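Local atomic coordinates of putative uncharacterized protein (Pseudomonas putida, PDB entry 4J25), a protein that probably hydroxylates prolyl residues as an iron- and 2-oxoglutarate-dependent dioxygenase, and here binds manganese and N-oxalylglycine in a double-stranded beta-helix. Residues A53-V56 with R57-A61; L117-N120 with Q121-L125. All coordinates share one frame; numbering follows the deposited sequence.

Contact 1: A53-V56 with R57-A61; sequences ADLV and RALAA
D54 and R57 meet through one oxygen and one nitrogen: OD1 of D54 lies 2.8 Å from NH1 of R57, at the edge of the guanidinium and near its plane. The N-H points poorly at the oxygen (117°), so the hydrogen bond is weak and charge attraction probably carries most of this i to i+3 salt bridge. Carboxylate and guanidinium planes stand 70° apart, which rules out a flat two-pronged pairing. R57 gets there by turning back along the helix: CG sits beside the backbone N (chi1 -72°), and the chain then runs extended to NE, which brings NH2 within 3.8 Å of A53 CB.

Under the pair lies the first turn of helix 53-67. R57 N bonds A53 O at 3.0 Å, and the same i to i+4 ladder continues from A58 N to D54 O, L59 N to L55 O and A60 N to V56 O. A different side of the helix is apolar, with L55 CD1 reaching L59 CG at 4.3 Å. L55, A58 and L59 all pack on A104 of helix 103-123, L59 also touches L164, and V56 rests on A192, while R57 reaches across to E166 in the loop after strand 156-163.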
loop_
_atom_site.group_PDB
_atom_site.type_symbol
_atom_site.label_atom_id
_atom_site.label_comp_id
_atom_site.label_asym_id
_atom_site.label_seq_id
_atom_site.Cartn_x
_atom_site.Cartn_y
_atom_site.Cartn_z
ATOM N N ALA A 53 -0.531 11.065 12.325
ATOM C CA ALA A 53 0.186 10.105 13.150
ATOM C C ALA A 53 -0.710 9.278 14.079
ATOM O O ALA A 53 -0.438 8.101 14.290
ATOM C CB ALA A 53 1.270 10.814 13.944
ATOM N N ASP A 54 -1.762 9.867 14.644
ATOM C CA ASP A 54 -2.597 9.127 15.599
ATOM C C ASP A 54 -3.327 7.977 14.908
ATOM O O ASP A 54 -3.515 6.918 15.512
ATOM C CB ASP A 54 -3.600 10.041 16.327
ATOM C CG ASP A 54 -2.992 10.724 17.544
ATOM O OD1 ASP A 54 -1.749 10.702 17.685
ATOM O OD2 ASP A 54 -3.762 11.281 18.368
ATOM N N LEU A 55 -3.739 8.191 13.655
ATOM C CA LEU A 55 -4.445 7.168 12.872
ATOM C C LEU A 55 -3.479 6.042 12.485
ATOM O O LEU A 55 -3.801 4.870 12.623
ATOM C CB LEU A 55 -5.075 7.788 11.608
ATOM C CG LEU A 55 -5.754 6.835 10.615
ATOM C CD1 LEU A 55 -6.747 5.900 11.281
ATOM C CD2 LEU A 55 -6.451 7.631 9.510
ATOM N N VAL A 56 -2.284 6.412 12.029
ATOM C CA VAL A 56 -1.243 5.432 11.729
ATOM C C VAL A 56 -0.919 4.555 12.940
ATOM O O VAL A 56 -0.708 3.344 12.800
ATOM C CB VAL A 56 0.051 6.110 11.231
ATOM C CG1 VAL A 56 1.157 5.076 11.025
ATOM C CG2 VAL A 56 -0.208 6.870 9.926
ATOM N N ARG A 57 -0.863 5.158 14.129
ATOM C CA ARG A 57 -0.616 4.381 15.348
ATOM C C ARG A 57 -1.754 3.428 15.646
ATOM O O ARG A 57 -1.518 2.294 16.061
ATOM C CB ARG A 57 -0.378 5.282 16.560
ATOM C CG ARG A 57 0.951 5.981 16.525
ATOM C CD ARG A 57 1.315 6.558 17.884
ATOM N NE ARG A 57 2.229 7.676 17.726
ATOM C CZ ARG A 57 1.849 8.922 17.463
ATOM N NH1 ARG A 57 0.560 9.216 17.345
ATOM N NH2 ARG A 57 2.758 9.881 17.324
ATOM N N ALA A 58 -2.983 3.885 15.416
ATOM C CA ALA A 58 -4.167 3.049 15.612
ATOM C C ALA A 58 -4.189 1.873 14.623
ATOM O O ALA A 58 -4.655 0.771 14.949
ATOM C CB ALA A 58 -5.420 3.890 15.467
ATOM N N LEU A 59 -3.693 2.112 13.410
ATOM C CA LEU A 59 -3.560 1.062 12.403
ATOM C C LEU A 59 -2.476 0.075 12.799
ATOM O O LEU A 59 -2.654 -1.121 12.648
ATOM C CB LEU A 59 -3.256 1.674 11.027
ATOM C CG LEU A 59 -4.442 2.389 10.377
ATOM C CD1 LEU A 59 -4.047 3.151 9.122
ATOM C CD2 LEU A 59 -5.551 1.395 10.057
ATOM N N ALA A 60 -1.349 0.578 13.301
ATOM C CA ALA A 60 -0.309 -0.295 13.835
ATOM C C ALA A 60 -0.890 -1.189 14.929
ATOM O O ALA A 60 -0.605 -2.383 14.989
ATOM C CB ALA A 60 0.864 0.525 14.369
ATOM N N ALA A 61 -1.738 -0.612 15.774
ATOM C CA ALA A 61 -2.348 -1.354 16.872
ATOM C C ALA A 61 -3.273 -2.461 16.366
ATOM O O ALA A 61 -3.292 -3.565 16.923
ATOM C CB ALA A 61 -3.123 -0.398 17.816
#

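Contact 2: L117-N120 with Q121-L125; sequences LAIN and QGLFL
Q121 opens the C-terminal end of helix 103-123, its N bonded to L117 O at 3.0 Å; L123 is the last helical residue and F124, with positive phi, the first beyond it. The CB of Q121 lies 3.3 Å from L117 O. G122 follows with N bonded to A118 O. L123 closes the next rung, N to I119 O at 2.8 Å, and its CD1 comes across to CG2 of I119 at 4.1 Å. That methyl stands anti to the backbone N of I119, which turns it along the helix toward the leucines that follow. Both side chains also touch L39 of helix 32-42, so this apolar side of the turn faces a neighbouring helix.

F124 leaves the helix with phi 60°, yet its N still bonds N120 O, from above the carbonyl plane and with a bent N-H...O angle of 133°. Its CA adds a CA-H...O contact to that oxygen at 3.2 Å, and one face of its ring lies over the backbone of G122, offset toward the rim. With the chain turned, L125 comes back beside I119. Across the turn, N120 OD1 accepts a hydrogen bond from the backbone N of L127, tying the helix end to the exit loop. The closest apolar approach belongs to L125, whose CD1 stops 3.7 Å from I119 CG2, the same methyl that L123 touches.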
loop_
_atom_site.group_PDB
_atom_site.type_symbol
_atom_site.label_atom_id
_atom_site.label_comp_id
_atom_site.label_asym_id
_atom_site.label_seq_id
_atom_site.Cartn_x
_atom_site.Cartn_y
_atom_site.Cartn_z
ATOM N N LEU A 117 -11.349 6.781 -6.833
ATOM C CA LEU A 117 -12.113 7.673 -7.703
ATOM C C LEU A 117 -11.184 8.644 -8.417
ATOM O O LEU A 117 -11.434 9.016 -9.557
ATOM C CB LEU A 117 -13.172 8.454 -6.921
ATOM C CG LEU A 117 -14.272 7.653 -6.200
ATOM C CD1 LEU A 117 -15.229 8.596 -5.430
ATOM C CD2 LEU A 117 -15.065 6.786 -7.158
ATOM N N ALA A 118 -10.099 9.033 -7.752
ATOM C CA ALA A 118 -9.155 9.958 -8.354
ATOM C C ALA A 118 -8.389 9.248 -9.471
ATOM O O ALA A 118 -8.162 9.815 -10.535
ATOM C CB ALA A 118 -8.201 10.525 -7.281
ATOM N N ILE A 119 -8.007 8.002 -9.235
ATOM C CA ILE A 119 -7.322 7.197 -10.239
ATOM C C ILE A 119 -8.217 6.970 -11.458
ATOM O O ILE A 119 -7.776 7.129 -12.605
ATOM C CB ILE A 119 -6.848 5.872 -9.669
ATOM C CG1 ILE A 119 -5.709 6.120 -8.678
ATOM C CG2 ILE A 119 -6.378 4.969 -10.807
ATOM C CD1 ILE A 119 -5.244 4.903 -7.947
ATOM N N ASN A 120 -9.486 6.653 -11.222
ATOM C CA ASN A 120 -10.402 6.420 -12.326
ATOM C C ASN A 120 -10.544 7.660 -13.138
ATOM O O ASN A 120 -10.606 7.600 -14.355
ATOM C CB ASN A 120 -11.793 5.986 -11.855
ATOM C CG ASN A 120 -11.834 4.543 -11.456
ATOM O OD1 ASN A 120 -10.899 3.784 -11.727
ATOM N ND2 ASN A 120 -12.915 4.145 -10.795
ATOM N N GLN A 121 -10.624 8.787 -12.450
ATOM C CA GLN A 121 -10.835 10.049 -13.107
ATOM C C GLN A 121 -9.644 10.398 -14.025
ATOM O O GLN A 121 -9.837 10.778 -15.187
ATOM C CB GLN A 121 -11.065 11.110 -12.045
ATOM C CG GLN A 121 -11.449 12.456 -12.537
ATOM C CD GLN A 121 -11.863 13.363 -11.379
ATOM O OE1 GLN A 121 -12.374 12.895 -10.353
ATOM N NE2 GLN A 121 -11.638 14.660 -11.535
ATOM N N GLY A 122 -8.423 10.232 -13.512
ATOM C CA GLY A 122 -7.235 10.666 -14.219
ATOM C C GLY A 122 -6.676 9.666 -15.215
ATOM O O GLY A 122 -6.107 10.078 -16.232
ATOM N N LEU A 123 -6.826 8.372 -14.925
ATOM C CA LEU A 123 -6.235 7.289 -15.714
ATOM C C LEU A 123 -7.252 6.314 -16.329
ATOM O O LEU A 123 -6.847 5.384 -17.027
ATOM C CB LEU A 123 -5.300 6.459 -14.853
ATOM C CG LEU A 123 -4.230 7.207 -14.048
ATOM C CD1 LEU A 123 -3.400 6.204 -13.314
ATOM C CD2 LEU A 123 -3.378 8.054 -14.942
ATOM N N PHE A 124 -8.538 6.488 -16.035
ATOM C CA PHE A 124 -9.611 5.757 -16.737
ATOM C C PHE A 124 -9.501 4.262 -16.586
ATOM O O PHE A 124 -9.798 3.528 -17.526
ATOM C CB PHE A 124 -9.583 6.078 -18.231
ATOM C CG PHE A 124 -9.223 7.494 -18.523
ATOM C CD1 PHE A 124 -10.121 8.508 -18.282
ATOM C CD2 PHE A 124 -7.983 7.814 -19.013
ATOM C CE1 PHE A 124 -9.790 9.820 -18.531
ATOM C CE2 PHE A 124 -7.642 9.124 -19.265
ATOM C CZ PHE A 124 -8.542 10.128 -19.011
ATOM N N LEU A 125 -9.088 3.812 -15.403
ATOM C CA LEU A 125 -8.809 2.394 -15.177
ATOM C C LEU A 125 -10.040 1.547 -14.836
ATOM O O LEU A 125 -9.948 0.324 -14.826
ATOM C CB LEU A 125 -7.758 2.218 -14.069
ATOM C CG LEU A 125 -6.337 2.660 -14.408
ATOM C CD1 LEU A 125 -5.357 2.353 -13.268
ATOM C CD2 LEU A 125 -5.880 1.997 -15.713
#

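Contact 1 starts helix 53-67 and contact 2 ends helix 103-123, two helices consecutive in the chain; their centres lie 28 Å apart and their nearest atoms about 17 Å, without touching. They are nevertheless connected, because contact 1 packs on A104 near the start of the helix that contact 2 finishes. Contact 1 is partly buried and pairs an exposed salt bridge with an apolar side; contact 2 is a surface contact in which I119 alone is buried. Both share the i to i+4 backbone ladder; contact 1 adds the salt bridge, while in contact 2 two leucines pack on I119 and the last rung bends where the chain leaves the helix. Both lie away from the manganese site.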